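Local coordinates for aspartate aminotransferase, cytoplasmic (Schizosaccharomyces pombe 972h-, PDB 6JPK), which catalyses the reversible transfer of an amino group between L-aspartate and 2-oxoglutarate, giving oxaloacetate and L-glutamate, with pyridoxal 5'-phosphate as cofactor, at residues Ala129-Ser134 / Leu148-Glu153; Lys175-Gly180 / Arg212-Val217; Ala22-Asp27 / His375-Ala380; Gln368-Arg373 / Ala398-His403; Leu76-Lys81 / Ala303-Asn308. The protein carries 1 engineered substitution. All coordinates share one frame; numbering follows the deposited sequence.

Contacts 1 and 2 belong to the same mixed sheet and touch: Tyr132 OH of contact 1 packs on Ala177 CB of contact 2 at 3.4 Å. Contact 1 is buried and held mainly by backbone strand bonds. Contact 2 is partly buried and depends on an arginine gripping a carbonyl. Contacts 3 and 4 also adjoin, because helix 364-374 runs into strand 376-377. Contact 3 is a surface contact built on a shared carboxylate oxygen, whereas contact 4 packs two helices through an aromatic pair and a sulfur. Contact 5 stands apart, its centre about 32 Å or more from those of the others. It joins two helices through alanines, with a water bridge at its exposed side.

Contact 1 (Ala129-Ser134 / Leu148-Glu153). Engineered in segment 148-153: Glu153 (natural residue Asp).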
# COMPACT_ATOMS: atom_id res chain seq x y z
N ALA A 129 -3.11 -25.51 10.15
CA ALA A 129 -3.56 -24.73 11.30
C ALA A 129 -4.63 -23.71 10.91
O ALA A 129 -4.57 -23.12 9.83
CB ALA A 129 -2.38 -23.99 11.94
N HIS A 130 -5.58 -23.48 11.81
CA HIS A 130 -6.54 -22.39 11.68
C HIS A 130 -6.05 -21.18 12.47
O HIS A 130 -5.19 -21.30 13.36
CB HIS A 130 -7.92 -22.80 12.20
CG HIS A 130 -8.51 -24.00 11.50
ND1 HIS A 130 -9.72 -24.54 11.87
CD2 HIS A 130 -8.06 -24.74 10.46
CE1 HIS A 130 -9.99 -25.58 11.10
NE2 HIS A 130 -8.99 -25.73 10.24
N VAL A 131 -6.61 -20.01 12.17
CA VAL A 131 -6.34 -18.80 12.93
C VAL A 131 -7.54 -18.49 13.81
O VAL A 131 -8.69 -18.63 13.38
CB VAL A 131 -5.97 -17.59 12.03
CG1 VAL A 131 -7.10 -17.25 11.05
CG2 VAL A 131 -5.63 -16.36 12.90
N TYR A 132 -7.27 -18.11 15.06
CA TYR A 132 -8.28 -17.78 16.05
C TYR A 132 -8.26 -16.29 16.32
O TYR A 132 -7.21 -15.73 16.66
CB TYR A 132 -8.06 -18.55 17.35
CG TYR A 132 -8.49 -20.00 17.30
CD1 TYR A 132 -7.77 -20.93 16.54
CD2 TYR A 132 -9.60 -20.45 18.01
CE1 TYR A 132 -8.15 -22.26 16.48
CE2 TYR A 132 -9.99 -21.78 17.96
CZ TYR A 132 -9.26 -22.68 17.19
OH TYR A 132 -9.63 -24.00 17.14
N ILE A 133 -9.41 -15.65 16.19
CA ILE A 133 -9.59 -14.22 16.42
C ILE A 133 -10.66 -14.04 17.49
O ILE A 133 -11.50 -14.90 17.72
CB ILE A 133 -9.99 -13.49 15.13
CG1 ILE A 133 -11.43 -13.86 14.76
CG2 ILE A 133 -9.04 -13.87 13.99
CD1 ILE A 133 -11.88 -13.30 13.43
N SER A 134 -10.62 -12.88 18.17
CA SER A 134 -11.54 -12.68 19.27
C SER A 134 -12.97 -12.50 18.74
O SER A 134 -13.20 -12.03 17.63
CB SER A 134 -11.13 -11.47 20.12
OG SER A 134 -11.26 -10.24 19.40
N LEU A 148 -6.97 -15.08 2.16
CA LEU A 148 -5.69 -15.74 1.90
C LEU A 148 -5.77 -17.24 2.06
O LEU A 148 -4.75 -17.91 1.96
CB LEU A 148 -4.61 -15.18 2.83
CG LEU A 148 -4.23 -13.74 2.47
CD1 LEU A 148 -3.42 -13.07 3.58
CD2 LEU A 148 -3.46 -13.72 1.15
N GLY A 149 -6.97 -17.78 2.28
CA GLY A 149 -7.15 -19.22 2.30
C GLY A 149 -7.02 -19.87 3.65
O GLY A 149 -7.00 -21.10 3.72
N VAL A 150 -6.92 -19.10 4.74
CA VAL A 150 -6.83 -19.67 6.07
C VAL A 150 -8.22 -19.75 6.68
O VAL A 150 -9.03 -18.83 6.55
CB VAL A 150 -5.88 -18.84 6.96
CG1 VAL A 150 -5.67 -19.53 8.33
CG2 VAL A 150 -4.54 -18.67 6.26
N THR A 151 -8.51 -20.87 7.34
CA THR A 151 -9.77 -21.03 8.06
C THR A 151 -9.71 -20.26 9.37
O THR A 151 -8.73 -20.35 10.12
CB THR A 151 -10.05 -22.52 8.31
OG1 THR A 151 -10.16 -23.20 7.05
CG2 THR A 151 -11.35 -22.73 9.12
N VAL A 152 -10.77 -19.51 9.66
CA VAL A 152 -10.86 -18.60 10.79
C VAL A 152 -11.81 -19.19 11.83
O VAL A 152 -12.95 -19.56 11.50
CB VAL A 152 -11.32 -17.20 10.34
CG1 VAL A 152 -11.56 -16.27 11.54
CG2 VAL A 152 -10.28 -16.58 9.36
N GLU A 153 -11.34 -19.32 13.06
CA GLU A 153 -12.14 -19.70 14.21
C GLU A 153 -12.17 -18.51 15.16
O GLU A 153 -11.47 -17.51 14.95
CB GLU A 153 -11.57 -20.94 14.90
CG GLU A 153 -11.25 -22.09 13.96
CD GLU A 153 -12.49 -22.87 13.54
OE1 GLU A 153 -13.60 -22.56 14.03
OE2 GLU A 153 -12.35 -23.81 12.71
O HOH W 1 -6.51 -23.05 7.60
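Val131 and Val152 pair in parallel on the sheet, and their side chains lie side by side on the same face. Val131 CG1 meets Val152 CG2 at 3.7 Å. Val150 CG1 touches the same Val131 methyl. Further along, Ile133 CD1 packs on Val152 CG1 at 3.5 Å. This is the tightly packed side, and Trp145 of helix 140-147 covers both Val131 and Val150. The backbone ladder binds the strands. Val131 N donates to Thr151 O, Glu153 N to Val131 O (2.8 Å), and Ile133 N to Glu153 O.

On the looser side Thr151 is exposed, and His130 and Glu153 are partly exposed. Thr151 CG2 sits over the centre of the His130 ring, 3.7 Å from its centroid, in a CH-pi contact. His130 ND1 donates to Glu153 OE2 over 2.9 Å. The bond is bent, with an angle of 132° at the hydrogen. It uses the anti lone pair of OE2, and that oxygen lies 24° out of the imidazole plane. Glu153 is an engineered residue. Its chain bends at chi2 (-78°), which turns CD out of the extended line. Its CB lies over the face of the buried Tyr132, 3.6 Å from the ring centroid, and Phe183 stacks with that tyrosine. A water accepts from Thr151 N and donates to Ala129 O, a bridge between the two segments beside the Val131-Thr151 bond. The two strands and helix 140-147 form a right-handed beta-alpha-beta crossover in the large sheet of this PLP-dependent aminotransferase.

Contact 2 (Lys175-Gly180 / Arg212-Val217); sequences KSAPEG and RKHLVV
Arg212 grips Ala177 O side-on with two nitrogens. NH2 donates to this oxygen over 2.8 Å and NE over 3.2 Å. The oxygen lies nearly in the guanidinium plane, but NH2 stands well above the carbonyl plane. Lys175 O and Glu179 CG lie over opposite faces of the guanidinium. CG is 3.6 Å above the plane, over its centre. The arginine chain folds to get there: chi2 (-61°) and chi3 (-81°) both bend, placing CD and NE beside the end of helix 167-176. Glu179 OE1 is 4.0 Å from Arg212 NH1, too far for a salt bridge. A water joins them instead, donating to OE1 and accepting from NH1.

The backbone adds a second tie, as Gly180 N donates to Arg212 O over 3.1 Å. Gly180 CA also makes a CA-H...O contact with Lys213 O.

Further out, His214 presents CE1 to Pro178 O at 3.1 Å, near the ring plane. Arg212 CB lies over one face of this ring, toward its rim. His214 NE2 is hydrogen-bonded to Ile174 O, which helps hold the imidazole against the end of helix 167-176. His214 O is hydrogen-bonded to Tyr4 OH of the second subunit. Lys213, with positive phi, closes helix 199-211 in a Schellman motif. The arrangement joins two helix C-termini where their chains turn into the adjacent parallel strands 182-186 and 215-220 of the alpha/beta sheet.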
# COMPACT_ATOMS: atom_id res chain seq x y z
N LYS A 175 -7.16 -23.89 25.31
CA LYS A 175 -6.75 -25.24 25.69
C LYS A 175 -7.29 -26.30 24.73
O LYS A 175 -6.62 -27.32 24.51
CB LYS A 175 -7.20 -25.55 27.11
CG LYS A 175 -6.59 -24.65 28.17
CD LYS A 175 -7.29 -24.89 29.51
CE LYS A 175 -6.53 -24.25 30.66
NZ LYS A 175 -7.36 -24.15 31.89
N SER A 176 -8.47 -26.09 24.14
CA SER A 176 -9.07 -27.13 23.30
C SER A 176 -8.71 -26.99 21.83
O SER A 176 -8.93 -27.94 21.07
CB SER A 176 -10.59 -27.12 23.46
OG SER A 176 -11.12 -25.88 23.02
N ALA A 177 -8.19 -25.85 21.40
CA ALA A 177 -7.82 -25.68 20.01
C ALA A 177 -6.67 -26.63 19.66
O ALA A 177 -5.83 -26.93 20.51
CB ALA A 177 -7.40 -24.23 19.72
N PRO A 178 -6.65 -27.14 18.43
CA PRO A 178 -5.55 -28.03 18.02
C PRO A 178 -4.19 -27.38 18.27
O PRO A 178 -4.03 -26.17 18.09
CB PRO A 178 -5.80 -28.23 16.52
CG PRO A 178 -7.31 -28.04 16.37
CD PRO A 178 -7.65 -26.95 17.36
N GLU A 179 -3.23 -28.19 18.70
CA GLU A 179 -1.89 -27.68 18.95
C GLU A 179 -1.36 -26.96 17.73
O GLU A 179 -1.58 -27.38 16.59
CB GLU A 179 -0.95 -28.83 19.34
CG GLU A 179 -1.20 -29.39 20.73
CD GLU A 179 -0.03 -30.24 21.24
OE1 GLU A 179 0.23 -30.21 22.47
OE2 GLU A 179 0.61 -30.94 20.43
N GLY A 180 -0.66 -25.85 17.96
CA GLY A 180 -0.09 -25.10 16.86
C GLY A 180 -1.07 -24.29 16.07
O GLY A 180 -0.77 -23.91 14.93
N ARG A 212 -0.08 -25.36 24.60
CA ARG A 212 -0.64 -25.89 23.37
C ARG A 212 0.21 -25.58 22.14
O ARG A 212 -0.18 -25.95 21.03
CB ARG A 212 -2.06 -25.35 23.16
CG ARG A 212 -3.07 -25.85 24.18
CD ARG A 212 -3.20 -27.37 24.13
NE ARG A 212 -4.07 -27.80 23.04
CZ ARG A 212 -4.29 -29.07 22.71
NH1 ARG A 212 -3.67 -30.06 23.37
NH2 ARG A 212 -5.11 -29.36 21.71
N LYS A 213 1.35 -24.92 22.33
CA LYS A 213 2.31 -24.66 21.24
C LYS A 213 1.68 -23.84 20.12
O LYS A 213 2.01 -24.04 18.94
CB LYS A 213 2.90 -25.97 20.69
CG LYS A 213 3.34 -26.95 21.77
CD LYS A 213 4.00 -28.18 21.15
CE LYS A 213 4.16 -29.30 22.17
NZ LYS A 213 4.94 -28.86 23.35
N HIS A 214 0.76 -22.94 20.46
CA HIS A 214 0.13 -22.09 19.46
C HIS A 214 1.12 -21.05 18.96
O HIS A 214 2.08 -20.69 19.64
CB HIS A 214 -1.11 -21.40 20.04
CG HIS A 214 -2.21 -22.33 20.44
ND1 HIS A 214 -2.57 -23.43 19.68
CD2 HIS A 214 -3.04 -22.33 21.51
CE1 HIS A 214 -3.57 -24.06 20.28
NE2 HIS A 214 -3.87 -23.40 21.39
N LEU A 215 0.88 -20.57 17.74
CA LEU A 215 1.67 -19.49 17.15
C LEU A 215 0.97 -18.15 17.42
O LEU A 215 -0.23 -18.00 17.14
CB LEU A 215 1.84 -19.72 15.65
CG LEU A 215 2.48 -18.56 14.88
CD1 LEU A 215 3.87 -18.29 15.43
CD2 LEU A 215 2.54 -18.87 13.39
N VAL A 216 1.71 -17.19 17.97
CA VAL A 216 1.13 -15.93 18.45
C VAL A 216 1.41 -14.80 17.46
O VAL A 216 2.56 -14.60 17.04
CB VAL A 216 1.66 -15.59 19.85
CG1 VAL A 216 1.28 -14.17 20.24
CG2 VAL A 216 1.11 -16.59 20.88
N VAL A 217 0.36 -14.06 17.10
CA VAL A 217 0.43 -12.82 16.33
C VAL A 217 -0.23 -11.73 17.17
O VAL A 217 -1.43 -11.81 17.46
CB VAL A 217 -0.28 -12.94 14.97
CG1 VAL A 217 -0.16 -11.63 14.19
CG2 VAL A 217 0.25 -14.13 14.17
O HOH W 2 -0.89 -29.83 24.78

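Contact 3 (Ala22-Asp27 / His375-Ala380); sequences AQYHQD and HLYFSA
His375 meets Asp27 just after helix 364-374 ends. Its ND1 donates to Asp27 OD2 over 2.8 Å. The oxygen lies nearly in the imidazole plane and uses its syn lone pair. Ring and carboxylate planes stand 75° apart. Asp27 CG is anti to the backbone N (chi1 -168°), beside its own carbonyl carbon; from there OD2 reaches both donors.

After Leu376, Tyr377 makes the larger contact. Its OH donates to the same OD2 over 2.6 Å, on the anti side. Thus OD2 takes two donors, one from each side. Such sharing would probably stabilise a charged carboxylate. Asp27 OD1 is held separately by Asp29 N.

The Tyr377 ring also lies against helix 16-26. Tyr24 CA sits over its centre, 3.8 Å from the centroid. The Tyr24 ring turns an edge to that face in an offset edge-to-face pair, with planes at 83°. Tyr24 CD1 and Tyr377 CD1 approach to 3.8 Å. Lys32 makes a cation-pi contact with Tyr24, and its NZ is hydrogen-bonded to the carbonyl oxygens of Tyr24 and Asp27. The contact fastens the C-terminal end of helix 16-26 to strand 376-377, which pairs in parallel with strand 33-34 in a small two-stranded sheet.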
# COMPACT_ATOMS: atom_id res chain seq x y z
N ALA A 22 -23.89 7.29 5.78
CA ALA A 22 -24.93 7.84 4.91
C ALA A 22 -26.13 8.30 5.72
O ALA A 22 -26.70 9.36 5.45
CB ALA A 22 -25.36 6.81 3.87
N GLN A 23 -26.54 7.50 6.70
CA GLN A 23 -27.73 7.87 7.47
C GLN A 23 -27.45 9.06 8.38
O GLN A 23 -28.30 9.94 8.53
CB GLN A 23 -28.21 6.67 8.28
CG GLN A 23 -28.49 5.44 7.45
CD GLN A 23 -28.82 4.24 8.31
OE1 GLN A 23 -27.96 3.39 8.56
NE2 GLN A 23 -30.06 4.17 8.78
N TYR A 24 -26.27 9.09 9.01
CA TYR A 24 -25.88 10.27 9.78
C TYR A 24 -25.97 11.53 8.92
O TYR A 24 -26.53 12.55 9.35
CB TYR A 24 -24.45 10.09 10.32
CG TYR A 24 -23.90 11.35 10.94
CD1 TYR A 24 -24.23 11.71 12.24
CD2 TYR A 24 -23.06 12.20 10.21
CE1 TYR A 24 -23.74 12.89 12.81
CE2 TYR A 24 -22.57 13.37 10.77
CZ TYR A 24 -22.91 13.71 12.07
OH TYR A 24 -22.43 14.87 12.64
N HIS A 25 -25.45 11.47 7.69
CA HIS A 25 -25.35 12.68 6.88
C HIS A 25 -26.71 13.16 6.40
O HIS A 25 -26.89 14.37 6.21
CB HIS A 25 -24.39 12.45 5.72
CG HIS A 25 -22.96 12.36 6.14
ND1 HIS A 25 -22.33 13.37 6.84
CD2 HIS A 25 -22.04 11.38 6.00
CE1 HIS A 25 -21.08 13.02 7.10
NE2 HIS A 25 -20.89 11.81 6.60
N GLN A 26 -27.67 12.25 6.23
CA GLN A 26 -29.01 12.65 5.80
C GLN A 26 -29.87 13.20 6.94
O GLN A 26 -30.87 13.88 6.67
CB GLN A 26 -29.73 11.45 5.16
N ASP A 27 -29.51 12.94 8.19
CA ASP A 27 -30.29 13.42 9.33
C ASP A 27 -30.20 14.94 9.42
O ASP A 27 -29.11 15.51 9.43
CB ASP A 27 -29.77 12.77 10.62
CG ASP A 27 -30.69 12.97 11.80
OD1 ASP A 27 -31.25 14.08 11.93
OD2 ASP A 27 -30.87 12.02 12.59
N HIS A 375 -30.90 10.96 17.66
CA HIS A 375 -30.07 11.19 16.49
C HIS A 375 -28.60 10.85 16.76
O HIS A 375 -27.69 11.53 16.29
CB HIS A 375 -30.23 12.63 16.00
CG HIS A 375 -31.66 13.04 15.89
ND1 HIS A 375 -32.42 12.75 14.78
CD2 HIS A 375 -32.50 13.61 16.79
CE1 HIS A 375 -33.66 13.18 14.98
NE2 HIS A 375 -33.73 13.70 16.19
N LEU A 376 -28.39 9.79 17.54
CA LEU A 376 -27.07 9.22 17.77
C LEU A 376 -26.85 8.07 16.81
O LEU A 376 -27.69 7.17 16.74
CB LEU A 376 -26.91 8.70 19.20
CG LEU A 376 -27.34 9.63 20.33
CD1 LEU A 376 -26.99 8.97 21.63
CD2 LEU A 376 -26.66 10.99 20.19
N TYR A 377 -25.72 8.09 16.11
CA TYR A 377 -25.42 7.11 15.07
C TYR A 377 -24.23 6.25 15.50
O TYR A 377 -23.09 6.74 15.58
CB TYR A 377 -25.17 7.84 13.74
CG TYR A 377 -26.49 8.37 13.20
CD1 TYR A 377 -27.03 9.58 13.66
CD2 TYR A 377 -27.22 7.64 12.28
CE1 TYR A 377 -28.25 10.04 13.18
CE2 TYR A 377 -28.41 8.08 11.80
CZ TYR A 377 -28.93 9.27 12.25
OH TYR A 377 -30.15 9.66 11.75
N PHE A 378 -24.49 4.98 15.80
CA PHE A 378 -23.45 4.03 16.19
C PHE A 378 -23.96 2.62 15.90
O PHE A 378 -25.12 2.40 15.55
CB PHE A 378 -23.01 4.23 17.65
CG PHE A 378 -24.11 4.12 18.69
CD1 PHE A 378 -25.04 5.14 18.86
CD2 PHE A 378 -24.18 3.02 19.54
CE1 PHE A 378 -26.03 5.05 19.84
CE2 PHE A 378 -25.16 2.94 20.53
CZ PHE A 378 -26.09 3.95 20.68
N SER A 379 -23.05 1.65 16.06
CA SER A 379 -23.28 0.29 15.60
C SER A 379 -24.35 -0.42 16.43
O SER A 379 -24.47 -0.21 17.64
CB SER A 379 -21.99 -0.53 15.66
OG SER A 379 -20.89 0.17 15.09
N ALA A 380 -25.10 -1.30 15.76
CA ALA A 380 -26.17 -2.06 16.39
C ALA A 380 -25.69 -2.98 17.51
O ALA A 380 -26.47 -3.32 18.39
CB ALA A 380 -26.91 -2.89 15.34

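Contact 4 (Gln368-Arg373 / Ala398-His403)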
# COMPACT_ATOMS: atom_id res chain seq x y z
N GLN A 368 -31.26 1.54 18.25
CA GLN A 368 -32.20 2.13 17.29
C GLN A 368 -33.02 3.24 17.94
O GLN A 368 -33.31 4.25 17.30
CB GLN A 368 -33.12 1.04 16.72
CG GLN A 368 -34.05 1.53 15.62
CD GLN A 368 -33.30 1.89 14.34
OE1 GLN A 368 -32.21 1.39 14.09
NE2 GLN A 368 -33.89 2.77 13.55
N PHE A 369 -33.42 3.06 19.20
CA PHE A 369 -34.12 4.11 19.93
C PHE A 369 -33.25 5.36 20.04
O PHE A 369 -33.73 6.48 19.82
CB PHE A 369 -34.50 3.58 21.31
CG PHE A 369 -35.38 4.51 22.12
CD1 PHE A 369 -34.82 5.48 22.95
CD2 PHE A 369 -36.77 4.37 22.11
CE1 PHE A 369 -35.63 6.32 23.72
CE2 PHE A 369 -37.59 5.20 22.87
CZ PHE A 369 -37.02 6.18 23.68
N CYS A 370 -31.96 5.19 20.37
CA CYS A 370 -31.04 6.32 20.42
C CYS A 370 -30.94 7.02 19.07
O CYS A 370 -30.84 8.25 19.01
CB CYS A 370 -29.66 5.85 20.87
SG CYS A 370 -29.53 5.37 22.58
N GLN A 371 -30.93 6.24 17.99
CA GLN A 371 -30.82 6.84 16.66
C GLN A 371 -32.07 7.66 16.33
O GLN A 371 -31.97 8.80 15.87
CB GLN A 371 -30.58 5.76 15.61
CG GLN A 371 -30.23 6.35 14.25
CD GLN A 371 -30.14 5.30 13.16
OE1 GLN A 371 -30.93 5.32 12.22
NE2 GLN A 371 -29.17 4.41 13.27
N GLU A 372 -33.26 7.09 16.56
CA GLU A 372 -34.49 7.75 16.12
C GLU A 372 -34.89 8.90 17.03
O GLU A 372 -35.41 9.92 16.56
CB GLU A 372 -35.62 6.72 16.02
CG GLU A 372 -35.42 5.75 14.87
CD GLU A 372 -36.47 4.66 14.82
OE1 GLU A 372 -37.48 4.74 15.56
OE2 GLU A 372 -36.27 3.70 14.05
N ARG A 373 -34.70 8.77 18.34
CA ARG A 373 -35.16 9.80 19.27
C ARG A 373 -34.08 10.79 19.68
O ARG A 373 -34.42 11.89 20.13
CB ARG A 373 -35.76 9.15 20.52
CG ARG A 373 -36.91 8.18 20.22
CD ARG A 373 -38.22 8.91 20.00
NE ARG A 373 -38.58 9.71 21.18
CZ ARG A 373 -39.30 9.27 22.21
NH1 ARG A 373 -39.75 8.01 22.24
NH2 ARG A 373 -39.57 10.08 23.23
N ALA A 398 -25.59 10.82 27.32
CA ALA A 398 -26.02 10.17 28.57
C ALA A 398 -27.54 10.16 28.70
O ALA A 398 -28.13 9.15 29.12
CB ALA A 398 -25.40 10.88 29.77
N GLN A 399 -28.19 11.27 28.37
CA GLN A 399 -29.64 11.33 28.48
C GLN A 399 -30.31 10.33 27.55
O GLN A 399 -31.30 9.70 27.92
CB GLN A 399 -30.13 12.75 28.18
CG GLN A 399 -29.75 13.80 29.22
CD GLN A 399 -30.71 13.84 30.40
OE1 GLN A 399 -31.82 13.30 30.34
NE2 GLN A 399 -30.29 14.48 31.49
N ALA A 400 -29.76 10.17 26.34
CA ALA A 400 -30.27 9.19 25.38
C ALA A 400 -30.15 7.78 25.92
O ALA A 400 -31.11 7.00 25.87
CB ALA A 400 -29.52 9.30 24.06
N PHE A 401 -28.95 7.42 26.40
CA PHE A 401 -28.73 6.08 26.95
C PHE A 401 -29.68 5.83 28.12
O PHE A 401 -30.31 4.77 28.20
CB PHE A 401 -27.27 5.91 27.40
CG PHE A 401 -26.27 5.78 26.26
CD1 PHE A 401 -26.63 6.02 24.95
CD2 PHE A 401 -24.97 5.40 26.53
CE1 PHE A 401 -25.70 5.91 23.91
CE2 PHE A 401 -24.03 5.28 25.50
CZ PHE A 401 -24.40 5.53 24.19
N ASN A 402 -29.78 6.80 29.03
CA ASN A 402 -30.66 6.64 30.18
C ASN A 402 -32.08 6.36 29.74
O ASN A 402 -32.72 5.41 30.20
CB ASN A 402 -30.60 7.90 31.05
CG ASN A 402 -31.59 7.86 32.21
OD1 ASN A 402 -31.47 7.03 33.11
ND2 ASN A 402 -32.57 8.76 32.18
N HIS A 403 -32.58 7.16 28.80
CA HIS A 403 -33.95 6.98 28.32
C HIS A 403 -34.12 5.63 27.63
O HIS A 403 -35.08 4.90 27.88
CB HIS A 403 -34.30 8.13 27.38
CG HIS A 403 -35.75 8.23 27.03
ND1 HIS A 403 -36.27 9.26 26.28
CD2 HIS A 403 -36.80 7.42 27.34
CE1 HIS A 403 -37.57 9.08 26.13
NE2 HIS A 403 -37.92 7.97 26.76
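Phe369 points its ring edge at the face of His403 in an edge-to-face (T-shaped) pair. The ring planes are 74° apart and the centroids 4.9 Å. Phe369 CZ lies over the centre of the imidazole, 3.7 Å from His403 NE2. Both side chains have CG anti to the backbone N (chi1 -173° for Phe369), which sets each CG beside its own carbonyl carbon, with the rings meeting between the helices. Arg373 CG lies over a face of the Phe369 ring. The guanidinium of Arg373 stands almost perpendicular to the imidazole, and its NH2 is 3.7 Å from His403 CE1. His403 ND1 is hydrogen-bonded to Tyr374 OH, which helps fix the imidazole.

Deeper in, Cys370 faces Ala400, where the two backbones come nearest, with CA atoms 5.8 Å apart. Cys370 SG reaches Ala400 CB at 4.2 Å and Phe401 CD1 at 3.8 Å. The latter is a sulfur-aromatic contact, approached obliquely. Leu376 and Leu338 also pack on Phe401. The contact combines a polar-aromatic outer part with this apolar inner part. It is helix-helix packing between 364-374 and 394-407; the axes of segments 368-373 and 398-403 approach to 9.4 Å, their N-to-C directions 127° apart.

Contact 5 (Leu76-Lys81 / Ala303-Asn308)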
# COMPACT_ATOMS: atom_id res chain seq x y z
N LEU A 76 12.04 2.42 5.06
CA LEU A 76 13.07 3.35 5.50
C LEU A 76 13.77 2.78 6.73
O LEU A 76 13.11 2.58 7.76
CB LEU A 76 12.43 4.71 5.81
CG LEU A 76 13.32 5.83 6.33
CD1 LEU A 76 14.24 6.35 5.22
CD2 LEU A 76 12.46 6.95 6.91
N PRO A 77 15.08 2.50 6.67
CA PRO A 77 15.71 1.76 7.78
C PRO A 77 15.62 2.46 9.13
O PRO A 77 15.41 1.79 10.14
CB PRO A 77 17.16 1.62 7.31
CG PRO A 77 17.07 1.65 5.81
CD PRO A 77 15.98 2.66 5.51
N ARG A 78 15.75 3.78 9.18
CA ARG A 78 15.66 4.42 10.48
C ARG A 78 14.23 4.43 11.01
O ARG A 78 14.03 4.62 12.21
CB ARG A 78 16.22 5.85 10.44
CG ARG A 78 15.73 6.68 9.29
CD ARG A 78 16.79 7.73 8.90
NE ARG A 78 16.38 8.49 7.72
CZ ARG A 78 15.46 9.44 7.76
NH1 ARG A 78 14.87 9.73 8.92
NH2 ARG A 78 15.11 10.09 6.65
N PHE A 79 13.24 4.23 10.13
CA PHE A 79 11.89 4.01 10.63
C PHE A 79 11.71 2.59 11.15
O PHE A 79 11.24 2.39 12.28
CB PHE A 79 10.85 4.29 9.54
CG PHE A 79 9.46 3.78 9.90
CD1 PHE A 79 8.68 4.46 10.82
CD2 PHE A 79 8.96 2.62 9.32
CE1 PHE A 79 7.41 3.99 11.16
CE2 PHE A 79 7.68 2.14 9.64
CZ PHE A 79 6.91 2.82 10.56
N THR A 80 12.05 1.57 10.35
CA THR A 80 11.78 0.20 10.79
C THR A 80 12.55 -0.11 12.07
O THR A 80 12.03 -0.79 12.96
CB THR A 80 12.11 -0.83 9.71
OG1 THR A 80 13.50 -0.75 9.38
CG2 THR A 80 11.25 -0.63 8.44
N LYS A 81 13.78 0.40 12.19
CA LYS A 81 14.53 0.15 13.42
C LYS A 81 13.88 0.85 14.61
O LYS A 81 13.69 0.24 15.67
CB LYS A 81 15.99 0.59 13.27
CG LYS A 81 16.87 0.21 14.48
CD LYS A 81 18.28 0.75 14.33
CE LYS A 81 19.16 0.41 15.53
NZ LYS A 81 20.44 1.18 15.50
N ALA A 303 7.55 9.72 11.33
CA ALA A 303 7.64 8.85 12.50
C ALA A 303 9.09 8.63 12.90
O ALA A 303 9.43 8.67 14.09
CB ALA A 303 6.94 7.51 12.20
N ALA A 304 9.97 8.41 11.92
CA ALA A 304 11.38 8.23 12.25
C ALA A 304 11.95 9.50 12.88
O ALA A 304 12.77 9.43 13.79
CB ALA A 304 12.19 7.84 11.01
N GLU A 305 11.50 10.66 12.41
CA GLU A 305 12.02 11.91 12.97
C GLU A 305 11.66 12.02 14.45
O GLU A 305 12.52 12.31 15.29
CB GLU A 305 11.49 13.11 12.18
CG GLU A 305 12.27 14.38 12.42
CD GLU A 305 13.71 14.29 11.89
OE1 GLU A 305 13.99 13.51 10.94
OE2 GLU A 305 14.57 15.02 12.44
N ILE A 306 10.39 11.76 14.78
CA ILE A 306 9.96 11.77 16.17
C ILE A 306 10.73 10.74 16.99
O ILE A 306 11.31 11.06 18.04
CB ILE A 306 8.44 11.51 16.25
CG1 ILE A 306 7.67 12.70 15.66
CG2 ILE A 306 8.03 11.23 17.69
CD1 ILE A 306 6.14 12.50 15.69
N LEU A 307 10.75 9.49 16.53
CA LEU A 307 11.24 8.39 17.36
C LEU A 307 12.74 8.50 17.65
O LEU A 307 13.20 8.06 18.70
CB LEU A 307 10.91 7.05 16.70
CG LEU A 307 9.40 6.74 16.66
CD1 LEU A 307 9.06 5.56 15.75
CD2 LEU A 307 8.89 6.50 18.06
N ASN A 308 13.51 9.10 16.74
CA ASN A 308 14.95 9.19 16.92
C ASN A 308 15.39 10.52 17.53
O ASN A 308 16.59 10.72 17.72
CB ASN A 308 15.66 8.96 15.58
CG ASN A 308 15.54 7.52 15.11
OD1 ASN A 308 15.89 6.60 15.84
ND2 ASN A 308 14.99 7.32 13.92
O HOH W 3 12.98 11.38 9.20
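Phe79 presents its ring edge to helix 297-308, and Ala303 CB lies near the ring plane, 3.7 Å from Phe79 CE1. The Arg78 guanidinium has Leu76 CD2 over the centre of one face, 4.0 Å above the plane. A water lies at its edge, in the plane. This is helix-helix packing between 77-87 and 297-308. The axes of segments 77-81 and 303-308 approach to 8.7 Å, 57° apart.

The small residue Ala304 allows the close approach. Its CB fits against the first turn of the other helix, 3.9 Å from Phe79 N and 4.1 Å from Phe79 CB. Phe79 CA and Ala304 CA are only 4.5 Å apart. Leu76 CD2 also touches this methyl. Phe79 CG is anti to the backbone N (chi1 167°); CD1 and CE1 then meet Ala303 CB. Gln104 of strand 100-106 packs on the Phe79 side chain.

The outer side is polar. Arg78 CG sits between the backbone N and the carbonyl carbon (chi1 47°), and the chain then runs extended to NE. Its NH1 comes within 3.9 Å of Ala304 CB. Arg78 NH1 and Glu305 OE1 are too far apart for a salt bridge. The edge water accepts from Arg78 NH1 and donates to Glu305 OE1. Gln63 gives that oxygen a further, weak bond. Asn308 ND2 makes a weak hydrogen bond to Arg78 O over 3.3 Å.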